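Local coordinates for protein DNA polymerase III beta subunit (Streptococcus pyogenes, PDB 2AVT) that probably forms a ring-shaped dimer that encircles duplex DNA and slides along it, keeping the replicative polymerase on its template, at residues A179-R184 / P331-E336. Sequence-based numbering, arbitrary orientation.
Sequences ATDSHR and PTYLIE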
loop_
_atom_site.group_PDB
_atom_site.type_symbol
_atom_site.label_atom_id
_atom_site.label_comp_id
_atom_site.label_asym_id
_atom_site.label_seq_id
_atom_site.Cartn_x
_atom_site.Cartn_y
_atom_site.Cartn_z
ATOM N N ALA A 179 -19.049 16.413 -15.836
ATOM C CA ALA A 179 -18.247 16.851 -14.695
ATOM C C ALA A 179 -17.103 17.693 -15.238
ATOM O O ALA A 179 -16.580 17.416 -16.314
ATOM C CB ALA A 179 -17.696 15.652 -13.927
ATOM N N THR A 180 -16.718 18.716 -14.482
ATOM C CA THR A 180 -15.647 19.606 -14.888
ATOM C C THR A 180 -14.988 20.302 -13.700
ATOM O O THR A 180 -15.577 20.444 -12.625
ATOM C CB THR A 180 -16.164 20.695 -15.858
ATOM O OG1 THR A 180 -15.070 21.503 -16.300
ATOM C CG2 THR A 180 -17.183 21.589 -15.180
ATOM N N ASP A 181 -13.747 20.722 -13.917
ATOM C CA ASP A 181 -12.954 21.423 -12.916
ATOM C C ASP A 181 -12.590 22.788 -13.510
ATOM O O ASP A 181 -11.594 23.387 -13.123
ATOM C CB ASP A 181 -11.678 20.637 -12.612
ATOM C CG ASP A 181 -10.741 20.576 -13.796
ATOM O OD1 ASP A 181 -11.230 20.707 -14.937
ATOM O OD2 ASP A 181 -9.515 20.397 -13.594
ATOM N N SER A 182 -13.403 23.260 -14.459
ATOM C CA SER A 182 -13.192 24.541 -15.138
ATOM C C SER A 182 -11.763 24.643 -15.645
ATOM O O SER A 182 -11.158 25.715 -15.688
ATOM C CB SER A 182 -13.488 25.709 -14.205
ATOM O OG SER A 182 -12.568 25.758 -13.129
ATOM N N HIS A 183 -11.232 23.488 -16.013
ATOM C CA HIS A 183 -9.894 23.360 -16.568
ATOM C C HIS A 183 -10.038 22.299 -17.658
ATOM O O HIS A 183 -9.497 22.428 -18.758
ATOM C CB HIS A 183 -8.910 22.883 -15.498
ATOM C CG HIS A 183 -8.559 23.931 -14.485
ATOM N ND1 HIS A 183 -7.901 25.095 -14.820
ATOM C CD2 HIS A 183 -8.780 23.994 -13.151
ATOM C CE1 HIS A 183 -7.737 25.832 -13.736
ATOM N NE2 HIS A 183 -8.261 25.191 -12.709
ATOM N N ARG A 184 -10.800 21.263 -17.317
ATOM C CA ARG A 184 -11.087 20.131 -18.182
ATOM C C ARG A 184 -12.507 19.662 -17.867
ATOM O O ARG A 184 -13.036 19.935 -16.797
ATOM C CB ARG A 184 -10.052 19.022 -17.952
ATOM C CG ARG A 184 -10.045 18.411 -16.571
ATOM C CD ARG A 184 -8.635 17.888 -16.354
ATOM N NE ARG A 184 -8.531 16.724 -15.476
ATOM C CZ ARG A 184 -9.128 16.613 -14.299
ATOM N NH1 ARG A 184 -9.893 17.593 -13.843
ATOM N NH2 ARG A 184 -8.932 15.524 -13.568
ATOM N N PRO A 331 -0.223 18.353 -19.145
ATOM C CA PRO A 331 -0.213 16.913 -19.443
ATOM C C PRO A 331 -1.087 16.005 -18.560
ATOM O O PRO A 331 -1.749 15.096 -19.071
ATOM C CB PRO A 331 1.266 16.551 -19.343
ATOM C CG PRO A 331 1.960 17.817 -19.708
ATOM C CD PRO A 331 1.149 18.864 -18.989
ATOM N N THR A 332 -1.082 16.234 -17.247
ATOM C CA THR A 332 -1.883 15.416 -16.328
ATOM C C THR A 332 -3.330 15.293 -16.799
ATOM O O THR A 332 -3.954 14.245 -16.660
ATOM C CB THR A 332 -1.905 16.007 -14.907
ATOM O OG1 THR A 332 -0.579 15.998 -14.367
ATOM C CG2 THR A 332 -2.811 15.184 -14.004
ATOM N N TYR A 333 -3.851 16.377 -17.360
ATOM C CA TYR A 333 -5.214 16.413 -17.861
ATOM C C TYR A 333 -5.412 15.435 -19.021
ATOM O O TYR A 333 -6.403 14.709 -19.070
ATOM C CB TYR A 333 -5.548 17.836 -18.299
ATOM C CG TYR A 333 -5.622 18.821 -17.151
ATOM C CD1 TYR A 333 -5.547 18.389 -15.832
ATOM C CD2 TYR A 333 -5.830 20.173 -17.384
ATOM C CE1 TYR A 333 -5.687 19.275 -14.782
ATOM C CE2 TYR A 333 -5.972 21.064 -16.342
ATOM C CZ TYR A 333 -5.903 20.610 -15.043
ATOM O OH TYR A 333 -6.082 21.496 -14.007
ATOM N N LEU A 334 -4.459 15.416 -19.949
ATOM C CA LEU A 334 -4.537 14.520 -21.091
ATOM C C LEU A 334 -4.357 13.081 -20.626
ATOM O O LEU A 334 -5.064 12.173 -21.078
ATOM C CB LEU A 334 -3.459 14.869 -22.121
ATOM C CG LEU A 334 -3.443 13.993 -23.377
ATOM C CD1 LEU A 334 -4.847 13.942 -23.993
ATOM C CD2 LEU A 334 -2.445 14.549 -24.372
ATOM N N ILE A 335 -3.408 12.878 -19.715
ATOM C CA ILE A 335 -3.140 11.552 -19.176
ATOM C C ILE A 335 -4.416 10.953 -18.592
ATOM O O ILE A 335 -4.784 9.826 -18.907
ATOM C CB ILE A 335 -2.037 11.611 -18.087
ATOM C CG1 ILE A 335 -0.723 12.090 -18.718
ATOM C CG2 ILE A 335 -1.852 10.233 -17.448
ATOM C CD1 ILE A 335 0.446 12.164 -17.757
ATOM N N GLU A 336 -5.100 11.717 -17.753
ATOM C CA GLU A 336 -6.331 11.252 -17.142
ATOM C C GLU A 336 -7.458 11.029 -18.163
ATOM O O GLU A 336 -8.261 10.102 -18.020
ATOM C CB GLU A 336 -6.757 12.237 -16.049
ATOM C CG GLU A 336 -5.932 12.072 -14.769
ATOM C CD GLU A 336 -6.150 13.173 -13.754
ATOM O OE1 GLU A 336 -7.303 13.614 -13.583
ATOM O OE2 GLU A 336 -5.161 13.586 -13.108
#
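R184 lies across the ring of Y333 and reaches E336 one helical turn further on. Starting at CB, the first torsion puts CG between the backbone N and the carbonyl carbon (chi1 63°), and from CG to NE the chain runs out extended. CD is the part that meets the ring: it sits over one face of Y333 as a CH-pi contact, 3.4 Å from the ring centroid, displaced toward the rim. NE passes outside the rim near CD1 of Y333, 3.4 Å from that carbon, and the guanidinium plane is tilted 32° from the ring. NH1 goes back to its own turn, in a salt bridge with D181 OD2 at 2.8 Å. NH2 goes forward to the helix, 2.5 Å from E336 OE1, which lies close to the guanidinium plane and is met nearly along its C-O axis; the carboxylate stands 83° to the guanidinium. NH2 also makes a weak hydrogen bond to F151 O. One cation thus bridges two acids, which should limit its rotation.

D181 itself is fixed by OD1, which accepts from R184 N in an Asx motif, while T180 OG1 bonds to R184 O and completes an ST turn with S182 N. H183 CB sits 3.5 Å from Y333 OH, approaching the ring obliquely.

The tight turn links strands 174-180 and 184-191 in the central domain, whereas helix 331-339 belongs to the C-terminal domain and packs through L334 and I335 on M275 of helix 268-282. In relatives, the equivalent turn lines the inter-domain pocket for polymerase peptides, and this one probably does the same. Strand 184-191 pairs with strand 367-372, so the two domains meet here through a continuous sheet as well as through R184.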